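Local atomic coordinates of ABC transporter substrate-binding protein (Bradyrhizobium japonicum, PDB entry 4I1D), a protein that probably serves as the periplasmic solute-binding component of an ABC importer, perhaps for polyamines, and holds D-malate in its pocket in this crystal. Residues Val8-Ala13 with Asp61-Tyr66; Thr19-Asp24 with Ala259-His264; Ile84-Ala89 with Val253-Gln258; Pro97-Tyr102 with Ser230-Ile235. One frame throughout, in Å; residues are numbered along the deposited sequence.

How the interactions relate
The four contacts join into one body of packing, a worked example of how strands and helices far apart in sequence lock a lobe together. Interactions 1 and 4 belong to one sheet, their centres about 10 Å apart; Thr64 OG1 lies 2.7 Å from Ser232 OG, a probable hydrogen bond. Interactions 2 and 3 share helix 255-260, and Ile22 CD1 packs on Gln258 NE2 at 3.8 Å. Tyr102 ties both to interaction 4, its carbonyl probably accepting from Gln258 NE2 and its hydroxyl touching Ile22 CD1. Interaction 1 lies near the pocket, the side chain of Gln10 about 9 Å from that of Arg208; the side chain of Leu261 is about 14 Å from the bound D-malate.

Interaction 1 (Val8-Ala13 with Asp61-Tyr66)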
loop_
_atom_site.group_PDB
_atom_site.type_symbol
_atom_site.label_atom_id
_atom_site.label_comp_id
_atom_site.label_asym_id
_atom_site.label_seq_id
_atom_site.Cartn_x
_atom_site.Cartn_y
_atom_site.Cartn_z
ATOM N N VAL A 8 26.964 20.576 19.517
ATOM C CA VAL A 8 25.698 20.533 18.790
ATOM C C VAL A 8 24.522 21.015 19.647
ATOM O O VAL A 8 24.311 20.520 20.750
ATOM C CB VAL A 8 25.402 19.096 18.313
ATOM C CG1 VAL A 8 24.110 19.053 17.519
ATOM C CG2 VAL A 8 26.580 18.559 17.498
ATOM N N SER A 9 23.752 21.968 19.129
ATOM C CA SER A 9 22.558 22.458 19.815
ATOM C C SER A 9 21.416 22.653 18.809
ATOM O O SER A 9 21.408 22.020 17.754
ATOM C CB SER A 9 22.863 23.753 20.590
ATOM O OG SER A 9 21.749 24.177 21.368
ATOM N N GLN A 10 20.461 23.528 19.125
ATOM C CA GLN A 10 19.229 23.622 18.335
ATOM C C GLN A 10 19.183 24.795 17.355
ATOM O O GLN A 10 18.159 25.026 16.708
ATOM C CB GLN A 10 17.992 23.647 19.244
ATOM C CG GLN A 10 17.408 22.280 19.561
ATOM C CD GLN A 10 17.498 21.931 21.037
ATOM O OE1 GLN A 10 18.587 21.915 21.617
ATOM N NE2 GLN A 10 16.350 21.652 21.654
ATOM N N GLY A 11 20.287 25.526 17.242
ATOM C CA GLY A 11 20.403 26.592 16.259
ATOM C C GLY A 11 19.601 27.836 16.600
ATOM O O GLY A 11 19.146 27.993 17.731
ATOM N N GLY A 12 19.448 28.732 15.625
ATOM C CA GLY A 12 18.577 29.889 15.774
ATOM C C GLY A 12 19.066 30.907 16.794
ATOM O O GLY A 12 20.270 30.971 17.078
ATOM N N ALA A 13 18.142 31.706 17.337
ATOM C CA ALA A 13 18.525 32.749 18.292
ATOM C C ALA A 13 19.200 32.129 19.509
ATOM O O ALA A 13 20.172 32.672 20.046
ATOM C CB ALA A 13 17.323 33.567 18.711
ATOM N N ASP A 61 23.940 19.416 23.340
ATOM C CA ASP A 61 23.051 20.127 24.242
ATOM C C ASP A 61 21.627 19.666 23.940
ATOM O O ASP A 61 21.129 19.892 22.842
ATOM C CB ASP A 61 23.170 21.626 23.993
ATOM C CG ASP A 61 22.047 22.412 24.626
ATOM O OD1 ASP A 61 21.675 22.080 25.774
ATOM O OD2 ASP A 61 21.538 23.358 23.977
ATOM N N THR A 62 20.976 19.021 24.906
ATOM C CA THR A 62 19.679 18.401 24.643
ATOM C C THR A 62 18.773 18.379 25.886
ATOM O O THR A 62 19.271 18.424 27.015
ATOM C CB THR A 62 19.904 16.963 24.115
ATOM O OG1 THR A 62 18.687 16.435 23.570
ATOM C CG2 THR A 62 20.400 16.059 25.238
ATOM N N PRO A 63 17.439 18.317 25.690
ATOM C CA PRO A 63 16.561 18.171 26.855
ATOM C C PRO A 63 17.046 17.079 27.799
ATOM O O PRO A 63 17.406 15.980 27.391
ATOM C CB PRO A 63 15.210 17.804 26.230
ATOM C CG PRO A 63 15.231 18.567 24.934
ATOM C CD PRO A 63 16.661 18.445 24.442
ATOM N N THR A 64 17.046 17.417 29.075
ATOM C CA THR A 64 17.712 16.645 30.104
ATOM C C THR A 64 17.245 15.183 30.159
ATOM O O THR A 64 18.033 14.280 30.436
ATOM C CB THR A 64 17.516 17.356 31.456
ATOM O OG1 THR A 64 18.048 18.682 31.352
ATOM C CG2 THR A 64 18.206 16.626 32.574
ATOM N N GLY A 65 15.973 14.951 29.868
ATOM C CA GLY A 65 15.423 13.606 29.928
ATOM C C GLY A 65 16.070 12.647 28.946
ATOM O O GLY A 65 16.182 11.453 29.224
ATOM N N TYR A 66 16.497 13.167 27.798
ATOM C CA TYR A 66 17.164 12.350 26.786
ATOM C C TYR A 66 18.558 11.952 27.240
ATOM O O TYR A 66 19.075 10.906 26.845
ATOM C CB TYR A 66 17.242 13.087 25.444
ATOM C CG TYR A 66 15.891 13.424 24.853
ATOM C CD1 TYR A 66 14.797 12.604 25.070
ATOM C CD2 TYR A 66 15.709 14.569 24.094
ATOM C CE1 TYR A 66 13.560 12.913 24.544
ATOM C CE2 TYR A 66 14.474 14.887 23.563
ATOM C CZ TYR A 66 13.402 14.056 23.789
ATOM O OH TYR A 66 12.163 14.364 23.266
#
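Val8 and Asp61 are joined by a backbone bond between neighbouring parallel strands: Asp61 N donates to Val8 O over 2.8 Å, nearly straight at the hydrogen (172°) and almost along the C=O axis. One side-chain hydrogen bond is added. Ser9 OG donates to Asp61 OD2 at 2.7 Å, using the anti lone pair of that oxygen. Asp61 CG stands anti to the backbone N (chi1 165°), which carries it toward Ser9. Tyr14 OH also bonds OD2, and Thr231 OG1, itself bonded to Glu103, bonds OD1. Ser9 OG is bonded to Gln18 NE2 as well, so hydroxyl and carboxylate belong to one buried network that holds the carboxylate in place.

The remaining contact is packing without bonds. Gln10, bent at chi2, crosses the Asp61 side chain at about a right angle. Its OE1 stops 3.5 Å from Asp61 O, two acceptors that cannot bond each other, while NE2 lies 4.3 Å from Pro63 CD.

Strand 4-9 sits between strand 33-38 and strand 59-63; helix 12-30 follows after a short turn and lays Tyr14, Gln15 and Gln18 against Ser9 and Asp61, and Tyr102 and Leu233 of strands 100-112 and 219-235 pack on Asp61.

Interaction 2 (Thr19-Asp24 with Ala259-His264); sequences TVAILD and ANLPLH
Ala21 meets Leu261 where helix 12-30 packs against the end of helix 255-260, at the point where that helix tightens into a 3-10 turn. The tight part is centred on one methyl group. Ala21 CB stands 3.5 Å from Leu261 CA and nearly as close to Asn260 C, pressing on the main chain itself, which a residue this small allows. Leu261 CB is 4.2 Å from the same methyl group. Beside it Ile22 CD1 reaches Leu261 CB at the limit of contact, 4.5 Å, and Ala17 of the same helix backs Leu261. Around these residues helix 12-30 widens into a pi-type turn, Asp24 N bonding to Thr19 O.

The solvent side is a single methyl-on-ring contact between exposed residues, Val20 and His264, whose side chains cross at about a right angle. His264 ND1 bonds only weakly to Asn260 O within its own turn, a modest restraint on the ring, and Leu263 CB lies by the opposite face. Val20 CG1, anti to the backbone N (chi1 176°), supplies a CH-pi contact: it lies 3.7 Å from the His264 ring centroid, displaced toward the rim and nearest to CE1.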
loop_
_atom_site.group_PDB
_atom_site.type_symbol
_atom_site.label_atom_id
_atom_site.label_comp_id
_atom_site.label_asym_id
_atom_site.label_seq_id
_atom_site.Cartn_x
_atom_site.Cartn_y
_atom_site.Cartn_z
ATOM N N THR A 19 26.633 31.203 21.705
ATOM C CA THR A 19 27.911 31.486 21.085
ATOM C C THR A 19 28.528 32.722 21.726
ATOM O O THR A 19 29.694 32.707 22.121
ATOM C CB THR A 19 27.753 31.665 19.563
ATOM O OG1 THR A 19 27.410 30.401 18.978
ATOM C CG2 THR A 19 29.045 32.197 18.925
ATOM N N VAL A 20 27.739 33.785 21.842
ATOM C CA VAL A 20 28.232 35.022 22.427
ATOM C C VAL A 20 28.598 34.840 23.899
ATOM O O VAL A 20 29.678 35.233 24.336
ATOM C CB VAL A 20 27.196 36.133 22.322
ATOM C CG1 VAL A 20 27.700 37.378 23.030
ATOM C CG2 VAL A 20 26.906 36.432 20.865
ATOM N N ALA A 21 27.690 34.223 24.649
ATOM C CA ALA A 21 27.820 34.092 26.095
ATOM C C ALA A 21 28.777 32.994 26.527
ATOM O O ALA A 21 29.473 33.138 27.530
ATOM C CB ALA A 21 26.451 33.831 26.716
ATOM N N ILE A 22 28.793 31.887 25.791
ATOM C CA ILE A 22 29.451 30.678 26.284
ATOM C C ILE A 22 30.532 30.071 25.390
ATOM O O ILE A 22 31.655 29.856 25.845
ATOM C CB ILE A 22 28.423 29.599 26.646
ATOM C CG1 ILE A 22 27.576 30.076 27.827
ATOM C CG2 ILE A 22 29.125 28.295 26.970
ATOM C CD1 ILE A 22 26.528 29.107 28.245
ATOM N N LEU A 23 30.203 29.789 24.131
ATOM C CA LEU A 23 31.144 29.108 23.247
ATOM C C LEU A 23 32.407 29.941 22.975
ATOM O O LEU A 23 33.518 29.486 23.236
ATOM C CB LEU A 23 30.460 28.692 21.943
ATOM C CG LEU A 23 29.178 27.886 22.163
ATOM C CD1 LEU A 23 28.558 27.431 20.839
ATOM C CD2 LEU A 23 29.439 26.702 23.072
ATOM N N ASP A 24 32.243 31.159 22.467
ATOM C CA ASP A 24 33.400 32.015 22.168
ATOM C C ASP A 24 34.297 32.268 23.383
ATOM O O ASP A 24 35.514 32.106 23.297
ATOM C CB ASP A 24 32.975 33.355 21.553
ATOM C CG ASP A 24 32.687 33.251 20.068
ATOM O OD1 ASP A 24 32.935 32.173 19.488
ATOM O OD2 ASP A 24 32.230 34.251 19.475
ATOM N N ALA A 259 26.129 33.115 33.694
ATOM C CA ALA A 259 25.398 34.328 34.029
ATOM C C ALA A 259 25.259 35.230 32.802
ATOM O O ALA A 259 24.374 36.081 32.746
ATOM C CB ALA A 259 26.074 35.091 35.210
ATOM N N ASN A 260 26.131 35.043 31.815
ATOM C CA ASN A 260 26.074 35.874 30.614
ATOM C C ASN A 260 25.009 35.438 29.615
ATOM O O ASN A 260 24.599 36.221 28.757
ATOM C CB ASN A 260 27.435 35.962 29.928
ATOM C CG ASN A 260 28.245 37.158 30.404
ATOM O OD1 ASN A 260 28.233 38.222 29.781
ATOM N ND2 ASN A 260 28.945 36.992 31.520
ATOM N N LEU A 261 24.558 34.194 29.728
ATOM C CA LEU A 261 23.591 33.664 28.764
ATOM C C LEU A 261 22.272 34.450 28.739
ATOM O O LEU A 261 21.829 34.880 27.672
ATOM C CB LEU A 261 23.336 32.169 28.979
ATOM C CG LEU A 261 22.290 31.601 28.022
ATOM C CD1 LEU A 261 22.732 31.798 26.587
ATOM C CD2 LEU A 261 22.031 30.131 28.307
ATOM N N PRO A 262 21.644 34.641 29.914
ATOM C CA PRO A 262 20.400 35.420 30.016
ATOM C C PRO A 262 20.587 36.901 29.710
ATOM O O PRO A 262 19.625 37.668 29.733
ATOM C CB PRO A 262 19.995 35.246 31.483
ATOM C CG PRO A 262 21.249 34.885 32.186
ATOM C CD PRO A 262 22.026 34.056 31.209
ATOM N N LEU A 263 21.813 37.322 29.443
ATOM C CA LEU A 263 22.005 38.685 28.982
ATOM C C LEU A 263 21.610 38.761 27.507
ATOM O O LEU A 263 21.394 39.842 26.958
ATOM C CB LEU A 263 23.452 39.131 29.183
ATOM C CG LEU A 263 23.911 39.293 30.635
ATOM C CD1 LEU A 263 25.239 40.045 30.692
ATOM C CD2 LEU A 263 22.864 40.034 31.427
ATOM N N HIS A 264 21.494 37.598 26.872
ATOM C CA HIS A 264 21.335 37.549 25.424
ATOM C C HIS A 264 20.066 36.835 24.987
ATOM O O HIS A 264 19.662 36.904 23.824
ATOM C CB HIS A 264 22.578 36.926 24.782
ATOM C CG HIS A 264 23.801 37.783 24.921
ATOM N ND1 HIS A 264 24.840 37.473 25.771
ATOM C CD2 HIS A 264 24.125 38.966 24.345
ATOM C CE1 HIS A 264 25.761 38.420 25.702
ATOM N NE2 HIS A 264 25.353 39.337 24.844
#

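Interaction 3 (Ile84-Ala89 with Val253-Gln258)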
loop_
_atom_site.group_PDB
_atom_site.type_symbol
_atom_site.label_atom_id
_atom_site.label_comp_id
_atom_site.label_asym_id
_atom_site.label_seq_id
_atom_site.Cartn_x
_atom_site.Cartn_y
_atom_site.Cartn_z
ATOM N N ILE A 84 35.685 18.108 36.418
ATOM C CA ILE A 84 34.773 19.190 36.065
ATOM C C ILE A 84 34.359 19.978 37.307
ATOM O O ILE A 84 33.191 19.978 37.694
ATOM C CB ILE A 84 33.532 18.640 35.338
ATOM C CG1 ILE A 84 33.953 17.543 34.351
ATOM C CG2 ILE A 84 32.791 19.762 34.630
ATOM C CD1 ILE A 84 32.796 16.808 33.699
ATOM N N PRO A 85 35.326 20.666 37.929
ATOM C CA PRO A 85 35.127 21.356 39.208
ATOM C C PRO A 85 33.840 22.185 39.240
ATOM O O PRO A 85 33.076 22.103 40.205
ATOM C CB PRO A 85 36.350 22.268 39.299
ATOM C CG PRO A 85 37.385 21.582 38.494
ATOM C CD PRO A 85 36.665 20.920 37.368
ATOM N N ASN A 86 33.599 22.965 38.191
ATOM C CA ASN A 86 32.413 23.804 38.134
ATOM C C ASN A 86 31.118 22.996 38.221
ATOM O O ASN A 86 30.137 23.434 38.826
ATOM C CB ASN A 86 32.430 24.685 36.882
ATOM C CG ASN A 86 33.489 25.769 36.951
ATOM O OD1 ASN A 86 33.840 26.240 38.034
ATOM N ND2 ASN A 86 34.007 26.169 35.797
ATOM N N ALA A 87 31.117 21.808 37.629
ATOM C CA ALA A 87 29.928 20.974 37.656
ATOM C C ALA A 87 29.801 20.285 39.007
ATOM O O ALA A 87 28.704 20.133 39.536
ATOM C CB ALA A 87 29.972 19.953 36.535
ATOM N N ALA A 88 30.931 19.867 39.563
ATOM C CA ALA A 88 30.941 19.242 40.882
ATOM C C ALA A 88 30.408 20.189 41.951
ATOM O O ALA A 88 29.785 19.752 42.922
ATOM C CB ALA A 88 32.349 18.776 41.241
ATOM N N ALA A 89 30.652 21.485 41.776
ATOM C CA ALA A 89 30.219 22.477 42.761
ATOM C C ALA A 89 28.713 22.756 42.700
ATOM O O ALA A 89 28.149 23.338 43.627
ATOM C CB ALA A 89 31.014 23.769 42.607
ATOM N N VAL A 253 29.802 25.480 32.151
ATOM C CA VAL A 253 28.977 25.722 33.333
ATOM C C VAL A 253 29.680 26.643 34.324
ATOM O O VAL A 253 29.339 26.689 35.502
ATOM C CB VAL A 253 28.526 24.418 34.034
ATOM C CG1 VAL A 253 27.774 23.518 33.058
ATOM C CG2 VAL A 253 29.707 23.688 34.675
ATOM N N ASP A 254 30.670 27.375 33.835
ATOM C CA ASP A 254 31.316 28.414 34.633
ATOM C C ASP A 254 30.262 29.456 35.020
ATOM O O ASP A 254 29.512 29.934 34.167
ATOM C CB ASP A 254 32.457 29.048 33.825
ATOM C CG ASP A 254 33.107 30.222 34.537
ATOM O OD1 ASP A 254 34.166 30.025 35.179
ATOM O OD2 ASP A 254 32.568 31.347 34.437
ATOM N N PRO A 255 30.175 29.785 36.316
ATOM C CA PRO A 255 29.233 30.799 36.804
ATOM C C PRO A 255 29.127 32.040 35.903
ATOM O O PRO A 255 28.013 32.400 35.518
ATOM C CB PRO A 255 29.819 31.173 38.167
ATOM C CG PRO A 255 30.411 29.895 38.648
ATOM C CD PRO A 255 30.946 29.184 37.419
ATOM N N VAL A 256 30.258 32.663 35.588
ATOM C CA VAL A 256 30.273 33.883 34.789
ATOM C C VAL A 256 29.747 33.663 33.372
ATOM O O VAL A 256 28.870 34.392 32.912
ATOM C CB VAL A 256 31.683 34.495 34.715
ATOM C CG1 VAL A 256 31.673 35.744 33.849
ATOM C CG2 VAL A 256 32.195 34.813 36.111
ATOM N N HIS A 257 30.285 32.663 32.682
ATOM C CA HIS A 257 29.845 32.374 31.319
ATOM C C HIS A 257 28.343 32.131 31.330
ATOM O O HIS A 257 27.602 32.646 30.491
ATOM C CB HIS A 257 30.570 31.150 30.753
ATOM C CG HIS A 257 32.036 31.363 30.531
ATOM N ND1 HIS A 257 32.914 30.324 30.303
ATOM C CD2 HIS A 257 32.779 32.496 30.502
ATOM C CE1 HIS A 257 34.132 30.807 30.144
ATOM N NE2 HIS A 257 34.078 32.123 30.258
ATOM N N GLN A 258 27.907 31.346 32.306
ATOM C CA GLN A 258 26.507 31.023 32.492
ATOM C C GLN A 258 25.656 32.255 32.795
ATOM O O GLN A 258 24.583 32.422 32.228
ATOM C CB GLN A 258 26.372 29.992 33.614
ATOM C CG GLN A 258 26.701 28.567 33.175
ATOM C CD GLN A 258 25.483 27.856 32.629
ATOM O OE1 GLN A 258 24.418 27.878 33.248
ATOM N NE2 GLN A 258 25.625 27.228 31.460
#
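Asp254 OD2 is gripped by two backbone N-H groups at the start of helix 255-260, and the residue that carries it packs directly on Asn86. His257 N donates to OD2 at 3.2 Å, well aligned (163°) and using the anti lone pair, while Val256 N makes a weak second bond. This is an aspartate N-cap followed by proline in the first turn. Asp254 CG lies anti to the backbone N (chi1 175°), and OD2 also stands over one face of the His257 ring, toward its rim.

Across the contact Asn86 runs side by side with Asp254, both side chains pointing the same way and their amide and carboxylate planes 79° apart. Asn86 ND2 lies 3.7 Å from Asp254 CA, and its hydrogen bond goes to Asn250 O, at the end of the preceding helix 242-252. The other branch, Asn86 OD1, rests 4.2 Å from Pro255 CD.

The apolar part belongs to Val253. Its CG2 touches Asn86 CB at 3.6 Å and Ala87 CB at 4.2 Å, while Val100 backs both Ala87 and Val253. An alanine at Asn86 would probably leave Asn250 O without its amide donor and open a gap beside Asp254 and Pro255.

The chemistry is therefore divided: helix 85-88 is fitted to the junction of helices 242-252 and 255-260 by carbon packing plus one amide bond to Asn250, and the cap, lying at a helix N-terminus, is likely to help keep Asp254 ionised.

Interaction 4 (Pro97-Tyr102 with Ser230-Ile235)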
loop_
_atom_site.group_PDB
_atom_site.type_symbol
_atom_site.label_atom_id
_atom_site.label_comp_id
_atom_site.label_asym_id
_atom_site.label_seq_id
_atom_site.Cartn_x
_atom_site.Cartn_y
_atom_site.Cartn_z
ATOM N N PRO A 97 24.575 11.342 36.315
ATOM C CA PRO A 97 25.879 10.707 36.101
ATOM C C PRO A 97 26.410 10.971 34.691
ATOM O O PRO A 97 27.605 10.786 34.449
ATOM C CB PRO A 97 25.575 9.216 36.273
ATOM C CG PRO A 97 24.321 9.168 37.073
ATOM C CD PRO A 97 23.526 10.358 36.624
ATOM N N TYR A 98 25.531 11.414 33.793
ATOM C CA TYR A 98 25.865 11.566 32.380
ATOM C C TYR A 98 25.716 12.987 31.845
ATOM O O TYR A 98 25.961 13.222 30.666
ATOM C CB TYR A 98 24.961 10.673 31.528
ATOM C CG TYR A 98 24.787 9.271 32.048
ATOM C CD1 TYR A 98 25.772 8.316 31.863
ATOM C CD2 TYR A 98 23.623 8.897 32.708
ATOM C CE1 TYR A 98 25.617 7.029 32.330
ATOM C CE2 TYR A 98 23.457 7.610 33.183
ATOM C CZ TYR A 98 24.460 6.680 32.988
ATOM O OH TYR A 98 24.310 5.390 33.450
ATOM N N SER A 99 25.292 13.930 32.678
ATOM C CA SER A 99 24.982 15.258 32.159
ATOM C C SER A 99 25.082 16.346 33.207
ATOM O O SER A 99 25.137 16.061 34.402
ATOM C CB SER A 99 23.576 15.273 31.563
ATOM O OG SER A 99 22.604 15.126 32.582
ATOM N N VAL A 100 25.113 17.594 32.742
ATOM C CA VAL A 100 25.043 18.758 33.624
ATOM C C VAL A 100 24.035 19.749 33.070
ATOM O O VAL A 100 24.048 20.043 31.874
ATOM C CB VAL A 100 26.401 19.480 33.763
ATOM C CG1 VAL A 100 26.327 20.541 34.871
ATOM C CG2 VAL A 100 27.511 18.487 34.057
ATOM N N SER A 101 23.169 20.269 33.940
ATOM C CA SER A 101 22.167 21.261 33.536
ATOM C C SER A 101 22.817 22.475 32.882
ATOM O O SER A 101 23.805 23.016 33.391
ATOM C CB SER A 101 21.319 21.699 34.732
ATOM O OG SER A 101 20.683 20.584 35.324
ATOM N N TYR A 102 22.248 22.913 31.765
ATOM C CA TYR A 102 22.904 23.919 30.927
ATOM C C TYR A 102 22.123 25.235 30.875
ATOM O O TYR A 102 22.708 26.307 30.960
ATOM C CB TYR A 102 23.114 23.332 29.537
ATOM C CG TYR A 102 23.840 24.205 28.534
ATOM C CD1 TYR A 102 25.112 24.703 28.794
ATOM C CD2 TYR A 102 23.269 24.473 27.292
ATOM C CE1 TYR A 102 25.775 25.478 27.855
ATOM C CE2 TYR A 102 23.910 25.241 26.358
ATOM C CZ TYR A 102 25.166 25.740 26.637
ATOM O OH TYR A 102 25.804 26.496 25.687
ATOM N N SER A 230 14.572 22.102 31.228
ATOM C CA SER A 230 15.982 22.406 31.014
ATOM C C SER A 230 16.617 21.523 29.950
ATOM O O SER A 230 16.182 20.391 29.719
ATOM C CB SER A 230 16.757 22.208 32.321
ATOM O OG SER A 230 16.849 20.825 32.633
ATOM N N THR A 231 17.667 22.034 29.315
ATOM C CA THR A 231 18.569 21.167 28.558
ATOM C C THR A 231 19.854 20.956 29.358
ATOM O O THR A 231 20.165 21.721 30.289
ATOM C CB THR A 231 18.912 21.730 27.160
ATOM O OG1 THR A 231 19.452 23.048 27.296
ATOM C CG2 THR A 231 17.658 21.774 26.265
ATOM N N SER A 232 20.581 19.903 29.001
ATOM C CA SER A 232 21.850 19.576 29.639
ATOM C C SER A 232 22.909 19.229 28.581
ATOM O O SER A 232 22.578 18.839 27.455
ATOM C CB SER A 232 21.683 18.387 30.606
ATOM O OG SER A 232 20.778 18.698 31.652
ATOM N N LEU A 233 24.178 19.364 28.958
ATOM C CA LEU A 233 25.283 18.983 28.091
ATOM C C LEU A 233 25.715 17.566 28.439
ATOM O O LEU A 233 25.758 17.199 29.618
ATOM C CB LEU A 233 26.453 19.932 28.292
ATOM C CG LEU A 233 26.177 21.421 28.086
ATOM C CD1 LEU A 233 27.483 22.179 28.175
ATOM C CD2 LEU A 233 25.517 21.658 26.735
ATOM N N CYS A 234 26.023 16.781 27.409
ATOM C CA CYS A 234 26.546 15.424 27.564
ATOM C C CYS A 234 27.523 15.173 26.427
ATOM O O CYS A 234 27.558 15.929 25.457
ATOM C CB CYS A 234 25.424 14.395 27.503
ATOM S SG CYS A 234 24.436 14.527 25.981
ATOM N N ILE A 235 28.306 14.106 26.546
ATOM C CA ILE A 235 29.391 13.827 25.623
ATOM C C ILE A 235 29.136 12.468 25.022
ATOM O O ILE A 235 28.819 11.526 25.748
ATOM C CB ILE A 235 30.738 13.793 26.367
ATOM C CG1 ILE A 235 31.012 15.141 27.034
ATOM C CG2 ILE A 235 31.873 13.386 25.432
ATOM C CD1 ILE A 235 32.270 15.150 27.898
HETATM O O HOH W 1 27.906 12.584 28.912
HETATM O O HOH W 2 21.782 17.064 33.843
#
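An antiparallel ladder between strands 100-112 and 219-235, two long strands of the sheet, includes the hydrogen-bonded pair Val100 and Leu233. Val100 N donates to Leu233 O at 3.2 Å, and Leu233 N returns a bond to Val100 O at 3.0 Å. Next comes the non-hydrogen-bonded pair Ser101 and Ser232, CA atoms only 4.3 Å apart, and then Tyr102 N bonds to Thr231 O at 2.8 Å. The segment axes stand at 127°, so the strands splay, and beyond Ser99 a water lies between Tyr98 O and Ile235 N, accepting from the latter.

Side-chain packing is concentrated on Tyr102. Its chi1 (-177°) sets CG anti to the backbone N; the ring lies with one face to Leu233, whose CD2 sits over the centre, 3.6 Å from the centroid, in a CH-pi contact. Leu233 CD1 adds a contact to Tyr102 CD1. Thr231 OG1, bonded to Glu103, lies at the ring edge, 4.1 Å from Tyr102 CD2. An alanine at Tyr102 would probably open a gap over Leu233 and leave Gln18 OE1 without the hydroxyl that bonds it.

Further along, strand 100-112 also pairs with strand 201-205, which ends in the ligand-pocket residue Trp205; long strands that run on between lobes in this way are characteristic of the type II periplasmic binding protein fold.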